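Local coordinates for protein succinate-semialdehyde dehydrogenase (Synechococcus sp., PDB 4ITA) that binds NADPH in a Rossmann-fold domain and, as an aldehyde dehydrogenase, probably oxidises succinic semialdehyde to succinate, at residues F19-A32 / L186-R200. Residues are numbered along the deposited sequence; the frame is centred on the assembly and turned at random.
Sequences FKALTPAEIDAKLA and LIGASQVEQVIKDPR. With NDP (NADPH dihydro-nicotinamide-adenine-dinucleotide phosphate), chain C; EDO (1,2-ethanediol), chain H; EDO (1,2-ethanediol), chain N.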
loop_
_atom_site.group_PDB
_atom_site.type_symbol
_atom_site.label_atom_id
_atom_site.label_comp_id
_atom_site.label_asym_id
_atom_site.label_seq_id
_atom_site.Cartn_x
_atom_site.Cartn_y
_atom_site.Cartn_z
ATOM N N PHE A 19 -17.712 -28.354 9.899
ATOM C CA PHE A 19 -17.592 -27.328 10.924
ATOM C C PHE A 19 -18.683 -26.284 10.757
ATOM O O PHE A 19 -19.052 -25.922 9.639
ATOM C CB PHE A 19 -16.208 -26.668 10.857
ATOM C CG PHE A 19 -15.068 -27.628 11.072
ATOM C CD1 PHE A 19 -14.426 -27.703 12.299
ATOM C CD2 PHE A 19 -14.635 -28.454 10.044
ATOM C CE1 PHE A 19 -13.376 -28.595 12.496
ATOM C CE2 PHE A 19 -13.595 -29.349 10.240
ATOM C CZ PHE A 19 -12.965 -29.416 11.461
ATOM N N LYS A 20 -19.209 -25.818 11.885
ATOM C CA LYS A 20 -20.194 -24.752 11.895
ATOM C C LYS A 20 -19.477 -23.424 11.672
ATOM O O LYS A 20 -18.471 -23.137 12.319
ATOM C CB LYS A 20 -20.923 -24.734 13.244
ATOM C CG LYS A 20 -22.206 -23.912 13.284
ATOM C CD LYS A 20 -22.922 -24.074 14.630
ATOM C CE LYS A 20 -24.291 -23.402 14.633
ATOM N NZ LYS A 20 -24.194 -21.925 14.437
ATOM N N ALA A 21 -19.983 -22.627 10.745
ATOM C CA ALA A 21 -19.454 -21.289 10.539
ATOM C C ALA A 21 -19.859 -20.400 11.702
ATOM O O ALA A 21 -20.924 -20.582 12.298
ATOM C CB ALA A 21 -19.964 -20.712 9.233
ATOM N N LEU A 22 -19.014 -19.435 12.029
ATOM C CA LEU A 22 -19.369 -18.441 13.035
ATOM C C LEU A 22 -20.539 -17.599 12.560
ATOM O O LEU A 22 -20.687 -17.341 11.365
ATOM C CB LEU A 22 -18.197 -17.498 13.288
ATOM C CG LEU A 22 -16.902 -18.096 13.828
ATOM C CD1 LEU A 22 -15.906 -16.973 14.053
ATOM C CD2 LEU A 22 -17.142 -18.903 15.108
ATOM N N THR A 23 -21.366 -17.156 13.495
ATOM C CA THR A 23 -22.385 -16.163 13.181
ATOM C C THR A 23 -21.779 -14.760 13.217
ATOM O O THR A 23 -20.708 -14.551 13.793
ATOM C CB THR A 23 -23.519 -16.196 14.209
ATOM O OG1 THR A 23 -22.991 -15.802 15.482
ATOM C CG2 THR A 23 -24.139 -17.590 14.305
ATOM N N PRO A 24 -22.464 -13.778 12.616
ATOM C CA PRO A 24 -22.017 -12.389 12.762
ATOM C C PRO A 24 -21.802 -11.939 14.214
ATOM O O PRO A 24 -20.842 -11.211 14.481
ATOM C CB PRO A 24 -23.145 -11.600 12.096
ATOM C CG PRO A 24 -23.592 -12.507 11.006
ATOM C CD PRO A 24 -23.498 -13.910 11.572
ATOM N N ALA A 25 -22.660 -12.363 15.136
ATOM C CA ALA A 25 -22.466 -12.016 16.541
ATOM C C ALA A 25 -21.174 -12.626 17.097
ATOM O O ALA A 25 -20.445 -11.983 17.866
ATOM C CB ALA A 25 -23.669 -12.454 17.370
ATOM N N GLU A 26 -20.885 -13.867 16.706
ATOM C CA GLU A 26 -19.656 -14.525 17.140
ATOM C C GLU A 26 -18.419 -13.854 16.543
ATOM O O GLU A 26 -17.394 -13.717 17.223
ATOM C CB GLU A 26 -19.706 -16.016 16.797
ATOM C CG GLU A 26 -20.734 -16.751 17.649
ATOM C CD GLU A 26 -20.953 -18.195 17.257
ATOM O OE1 GLU A 26 -20.853 -18.539 16.061
ATOM O OE2 GLU A 26 -21.246 -19.001 18.164
ATOM N N ILE A 27 -18.512 -13.427 15.284
ATOM C CA ILE A 27 -17.424 -12.681 14.657
ATOM C C ILE A 27 -17.188 -11.377 15.416
ATOM O O ILE A 27 -16.046 -11.032 15.740
ATOM C CB ILE A 27 -17.724 -12.386 13.177
ATOM C CG1 ILE A 27 -17.725 -13.684 12.371
ATOM C CG2 ILE A 27 -16.708 -11.405 12.595
ATOM C CD1 ILE A 27 -18.285 -13.521 10.975
ATOM N N ASP A 28 -18.269 -10.670 15.725
ATOM C CA ASP A 28 -18.185 -9.431 16.483
ATOM C C ASP A 28 -17.491 -9.630 17.829
ATOM O O ASP A 28 -16.652 -8.819 18.223
ATOM C CB ASP A 28 -19.583 -8.844 16.690
ATOM C CG ASP A 28 -19.544 -7.495 17.357
ATOM O OD1 ASP A 28 -19.257 -6.506 16.654
ATOM O OD2 ASP A 28 -19.793 -7.429 18.582
ATOM N N ALA A 29 -17.827 -10.718 18.518
ATOM C CA ALA A 29 -17.217 -11.008 19.810
ATOM C C ALA A 29 -15.723 -11.242 19.663
ATOM O O ALA A 29 -14.938 -10.802 20.507
ATOM C CB ALA A 29 -17.883 -12.212 20.446
ATOM N N LYS A 30 -15.327 -11.947 18.608
ATOM C CA LYS A 30 -13.903 -12.169 18.370
ATOM C C LYS A 30 -13.164 -10.872 18.071
ATOM O O LYS A 30 -12.035 -10.692 18.514
ATOM C CB LYS A 30 -13.689 -13.223 17.286
ATOM C CG LYS A 30 -14.144 -14.608 17.757
ATOM C CD LYS A 30 -13.468 -15.730 17.013
ATOM C CE LYS A 30 -13.975 -17.084 17.484
ATOM N NZ LYS A 30 -13.044 -17.738 18.453
ATOM N N LEU A 31 -13.797 -9.961 17.342
ATOM C CA LEU A 31 -13.191 -8.656 17.078
ATOM C C LEU A 31 -13.092 -7.800 18.340
ATOM O O LEU A 31 -12.084 -7.126 18.555
ATOM C CB LEU A 31 -13.931 -7.929 15.948
ATOM C CG LEU A 31 -13.879 -8.678 14.612
ATOM C CD1 LEU A 31 -14.696 -7.954 13.551
ATOM C CD2 LEU A 31 -12.442 -8.864 14.136
ATOM N N ALA A 32 -14.109 -7.850 19.196
ATOM C CA ALA A 32 -14.038 -7.154 20.478
ATOM C C ALA A 32 -12.876 -7.689 21.312
ATOM O O ALA A 32 -12.139 -6.915 21.922
ATOM C CB ALA A 32 -15.343 -7.306 21.244
ATOM N N LEU A 186 -13.578 -19.399 11.560
ATOM C CA LEU A 186 -14.191 -20.393 10.682
ATOM C C LEU A 186 -15.389 -19.742 10.011
ATOM O O LEU A 186 -16.517 -19.842 10.490
ATOM C CB LEU A 186 -14.600 -21.645 11.464
ATOM C CG LEU A 186 -13.436 -22.455 12.050
ATOM C CD1 LEU A 186 -13.977 -23.741 12.692
ATOM C CD2 LEU A 186 -12.374 -22.769 11.007
ATOM N N ILE A 187 -15.121 -19.029 8.922
ATOM C CA ILE A 187 -16.150 -18.280 8.211
ATOM C C ILE A 187 -15.972 -18.413 6.711
ATOM O O ILE A 187 -14.864 -18.687 6.231
ATOM C CB ILE A 187 -16.146 -16.775 8.598
ATOM C CG1 ILE A 187 -14.837 -16.084 8.179
ATOM C CG2 ILE A 187 -16.437 -16.596 10.090
ATOM C CD1 ILE A 187 -14.813 -14.578 8.455
ATOM N N GLY A 188 -17.063 -18.220 5.981
ATOM C CA GLY A 188 -17.039 -18.300 4.533
ATOM C C GLY A 188 -16.701 -16.970 3.895
ATOM O O GLY A 188 -16.613 -15.933 4.565
ATOM N N ALA A 189 -16.538 -16.995 2.576
ATOM C CA ALA A 189 -16.171 -15.795 1.835
ATOM C C ALA A 189 -17.172 -14.653 2.016
ATOM O O ALA A 189 -16.780 -13.484 2.096
ATOM C CB ALA A 189 -15.982 -16.121 0.347
ATOM N N SER A 190 -18.461 -14.984 2.100
ATOM C CA SER A 190 -19.503 -13.960 2.243
ATOM C C SER A 190 -19.442 -13.211 3.574
ATOM O O SER A 190 -20.067 -12.161 3.731
ATOM C CB SER A 190 -20.899 -14.569 2.076
ATOM O OG SER A 190 -21.199 -15.447 3.151
ATOM N N GLN A 191 -18.684 -13.748 4.524
ATOM C CA GLN A 191 -18.656 -13.203 5.874
ATOM C C GLN A 191 -17.495 -12.241 6.086
ATOM O O GLN A 191 -17.391 -11.591 7.128
ATOM C CB GLN A 191 -18.582 -14.347 6.880
ATOM C CG GLN A 191 -19.670 -15.390 6.675
ATOM C CD GLN A 191 -19.739 -16.390 7.798
ATOM O OE1 GLN A 191 -19.204 -17.490 7.697
ATOM N NE2 GLN A 191 -20.433 -16.024 8.870
ATOM N N VAL A 192 -16.622 -12.154 5.094
ATOM C CA VAL A 192 -15.431 -11.313 5.190
ATOM C C VAL A 192 -15.774 -9.816 5.188
ATOM O O VAL A 192 -15.120 -9.014 5.860
ATOM C CB VAL A 192 -14.446 -11.663 4.062
ATOM C CG1 VAL A 192 -13.287 -10.677 4.016
ATOM C CG2 VAL A 192 -13.926 -13.075 4.263
ATOM N N GLU A 193 -16.814 -9.441 4.444
ATOM C CA GLU A 193 -17.206 -8.038 4.371
ATOM C C GLU A 193 -17.458 -7.433 5.762
ATOM O O GLU A 193 -17.033 -6.307 6.042
ATOM C CB GLU A 193 -18.426 -7.871 3.450
ATOM C CG GLU A 193 -18.984 -6.451 3.391
ATOM C CD GLU A 193 -20.018 -6.256 2.293
ATOM O OE1 GLU A 193 -20.154 -7.134 1.421
ATOM O OE2 GLU A 193 -20.672 -5.203 2.305
ATOM N N GLN A 194 -18.144 -8.172 6.636
ATOM C CA GLN A 194 -18.362 -7.693 8.002
ATOM C C GLN A 194 -17.042 -7.355 8.689
ATOM O O GLN A 194 -16.921 -6.339 9.374
ATOM C CB GLN A 194 -19.093 -8.744 8.837
ATOM C CG GLN A 194 -19.257 -8.336 10.298
ATOM C CD GLN A 194 -19.819 -9.436 11.167
ATOM O OE1 GLN A 194 -20.267 -10.466 10.670
ATOM N NE2 GLN A 194 -19.778 -9.230 12.477
ATOM N N VAL A 195 -16.046 -8.212 8.498
ATOM C CA VAL A 195 -14.751 -8.007 9.134
ATOM C C VAL A 195 -14.067 -6.745 8.591
ATOM O O VAL A 195 -13.619 -5.894 9.358
ATOM C CB VAL A 195 -13.860 -9.239 8.984
ATOM C CG1 VAL A 195 -12.566 -9.036 9.758
ATOM C CG2 VAL A 195 -14.579 -10.471 9.515
ATOM N N ILE A 196 -14.011 -6.611 7.270
ATOM C CA ILE A 196 -13.393 -5.429 6.661
ATOM C C ILE A 196 -14.078 -4.128 7.085
ATOM O O ILE A 196 -13.418 -3.097 7.274
ATOM C CB ILE A 196 -13.412 -5.528 5.117
ATOM C CG1 ILE A 196 -12.587 -6.723 4.646
ATOM C CG2 ILE A 196 -12.917 -4.224 4.473
ATOM C CD1 ILE A 196 -12.791 -7.064 3.188
ATOM N N LYS A 197 -15.401 -4.178 7.239
ATOM C CA LYS A 197 -16.166 -2.983 7.591
ATOM C C LYS A 197 -16.158 -2.671 9.082
ATOM O O LYS A 197 -16.628 -1.604 9.494
ATOM C CB LYS A 197 -17.617 -3.104 7.106
ATOM C CG LYS A 197 -17.755 -2.897 5.609
ATOM C CD LYS A 197 -19.201 -2.970 5.160
ATOM C CE LYS A 197 -19.344 -2.468 3.737
ATOM N NZ LYS A 197 -20.744 -2.611 3.251
ATOM N N ASP A 198 -15.634 -3.578 9.903
ATOM C CA ASP A 198 -15.631 -3.339 11.343
ATOM C C ASP A 198 -14.615 -2.251 11.670
ATOM O O ASP A 198 -13.478 -2.312 11.213
ATOM C CB ASP A 198 -15.298 -4.616 12.101
ATOM C CG ASP A 198 -15.480 -4.454 13.596
ATOM O OD1 ASP A 198 -14.570 -3.915 14.256
ATOM O OD2 ASP A 198 -16.551 -4.849 14.104
ATOM N N PRO A 199 -15.018 -1.248 12.466
ATOM C CA PRO A 199 -14.110 -0.120 12.716
ATOM C C PRO A 199 -12.823 -0.504 13.446
ATOM O O PRO A 199 -11.834 0.224 13.348
ATOM C CB PRO A 199 -14.949 0.830 13.578
ATOM C CG PRO A 199 -16.078 0.003 14.101
ATOM C CD PRO A 199 -16.349 -1.032 13.057
ATOM N N ARG A 200 -12.816 -1.632 14.145
ATOM C CA ARG A 200 -11.624 -2.064 14.869
ATOM C C ARG A 200 -10.582 -2.716 13.957
ATOM O O ARG A 200 -9.402 -2.813 14.306
ATOM C CB ARG A 200 -12.015 -3.018 16.000
ATOM C CG ARG A 200 -12.919 -2.352 17.041
ATOM C CD ARG A 200 -13.663 -3.370 17.889
ATOM N NE ARG A 200 -14.704 -4.045 17.116
ATOM C CZ ARG A 200 -15.749 -4.661 17.657
ATOM N NH1 ARG A 200 -15.905 -4.679 18.972
ATOM N NH2 ARG A 200 -16.644 -5.250 16.879
HETATM P PA NDP C . -9.485 -18.274 -3.916
HETATM O O1A NDP C . -9.235 -16.829 -4.239
HETATM O O2A NDP C . -10.718 -18.955 -4.442
HETATM O O5B NDP C . -9.498 -18.439 -2.325
HETATM C C5B NDP C . -8.476 -17.879 -1.492
HETATM C C4B NDP C . -9.069 -17.355 -0.186
HETATM O O4B NDP C . -9.944 -16.263 -0.482
HETATM C C3B NDP C . -9.934 -18.377 0.543
HETATM O O3B NDP C . -9.851 -18.127 1.952
HETATM C C2B NDP C . -11.331 -18.041 0.055
HETATM O O2B NDP C . -12.359 -18.445 0.950
HETATM C C1B NDP C . -11.242 -16.540 0.048
HETATM N N9A NDP C . -12.195 -15.859 -0.841
HETATM C C8A NDP C . -12.621 -16.238 -2.062
HETATM N N7A NDP C . -13.470 -15.312 -2.568
HETATM C C5A NDP C . -13.567 -14.320 -1.668
HETATM C C6A NDP C . -14.283 -13.040 -1.553
HETATM N N6A NDP C . -15.087 -12.626 -2.553
HETATM N N1A NDP C . -14.098 -12.321 -0.430
HETATM C C2A NDP C . -13.297 -12.722 0.567
HETATM N N3A NDP C . -12.617 -13.878 0.537
HETATM C C4A NDP C . -12.720 -14.687 -0.537
HETATM O O3 NDP C . -8.112 -19.009 -4.383
HETATM P PN NDP C . -7.783 -20.477 -4.997
HETATM O O1N NDP C . -8.814 -20.898 -6.021
HETATM O O2N NDP C . -7.440 -21.375 -3.841
HETATM O O5D NDP C . -6.423 -20.160 -5.799
HETATM C C5D NDP C . -5.244 -19.786 -5.099
HETATM C C4D NDP C . -4.642 -18.547 -5.736
HETATM O O4D NDP C . -3.716 -17.935 -4.827
HETATM C C3D NDP C . -3.854 -18.849 -6.995
HETATM O O3D NDP C . -4.130 -17.866 -7.999
HETATM C C2D NDP C . -2.428 -18.781 -6.483
HETATM O O2D NDP C . -1.519 -18.535 -7.557
HETATM C C1D NDP C . -2.503 -17.618 -5.514
HETATM N N1N NDP C . -1.345 -17.639 -4.611
HETATM C C2N NDP C . -0.646 -16.514 -4.378
HETATM C C3N NDP C . 0.672 -16.594 -3.933
HETATM C C7N NDP C . 1.473 -15.362 -3.632
HETATM O O7N NDP C . 2.124 -15.331 -2.589
HETATM N N7N NDP C . 1.470 -14.345 -4.489
HETATM C C4N NDP C . 1.350 -17.931 -3.749
HETATM C C5N NDP C . 0.344 -18.970 -3.563
HETATM C C6N NDP C . -0.963 -18.781 -4.003
HETATM P P2B NDP C . -13.233 -19.767 0.688
HETATM O O1X NDP C . -14.173 -19.757 1.859
HETATM O O2X NDP C . -13.935 -19.570 -0.635
HETATM O O3X NDP C . -12.311 -20.949 0.697
HETATM C C1 EDO H . -23.319 -13.727 7.624
HETATM O O1 EDO H . -22.018 -13.815 8.224
HETATM C C2 EDO H . -23.175 -13.486 6.128
HETATM O O2 EDO H . -22.706 -14.674 5.479
HETATM C C1 EDO N . -23.230 -9.843 8.356
HETATM O O1 EDO N . -22.772 -8.918 9.342
HETATM C C2 EDO N . -23.426 -9.092 7.045
HETATM O O2 EDO N . -22.183 -8.571 6.540
HETATM O O HOH W 1 -18.491 -5.549 19.916
HETATM O O HOH W 2 -18.598 -6.783 13.897
#
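Arg200 meets Asp28 at one end of this contact in a salt bridge: NH2 lies 2.9 Å from Asp28 OD1. OD1 sits close to the guanidinium plane, whereas NH2 comes to it from well above the carboxylate plane, and the N-H...O angle is a bent 138°. The guanidinium lies with one face over the backbone at Leu31 and Ala32. Toward the other end, Gln191 NE2 donates to Leu22 O at 2.8 Å, nearly head-on, while Leu22 N returns a bond to Leu186 O. In the middle, Gln194, its CG anti to the backbone N (chi1 176°) and its chain extended, reaches across to place NE2 3.0 Å from Pro24 O; this carbonyl also takes the helical bond from Asp28 N, on the opposite face of its plane. Beside Gln194, Ile27 packs with CD1 3.7 Å from Ile187 CG2 and CG2 against Val195 CG2. Farther along, Leu31 CD1 packs on the Asp198 carboxylate.

A second shell fixes the polar groups. Gly188 N donates to Gln191 OE1, setting the rotation of that amide. Asp198 grips Arg200 side-on, OD1 taking NE at 2.9 Å and OD2 taking NH2, and OD1 also closes an Asx turn with Arg200 N. One water joins Asp28 OD1, Asp198 OD2 and Gln194 NE2. Opposite this interface, Ala189 and Val192 pack on the NADPH adenine, so the start of helix 24-41 lies on the outer side of a cofactor-binding segment of the Rossmann-fold domain.

A leucine in place of Arg200 would probably leave Asp28 OD1 and Asp198 OD2, 4.1 Å apart, without their shared cation. The arginine thus probably offsets the repulsion between two carboxylates, joining helix 24-41 to the loop after helix 192-197.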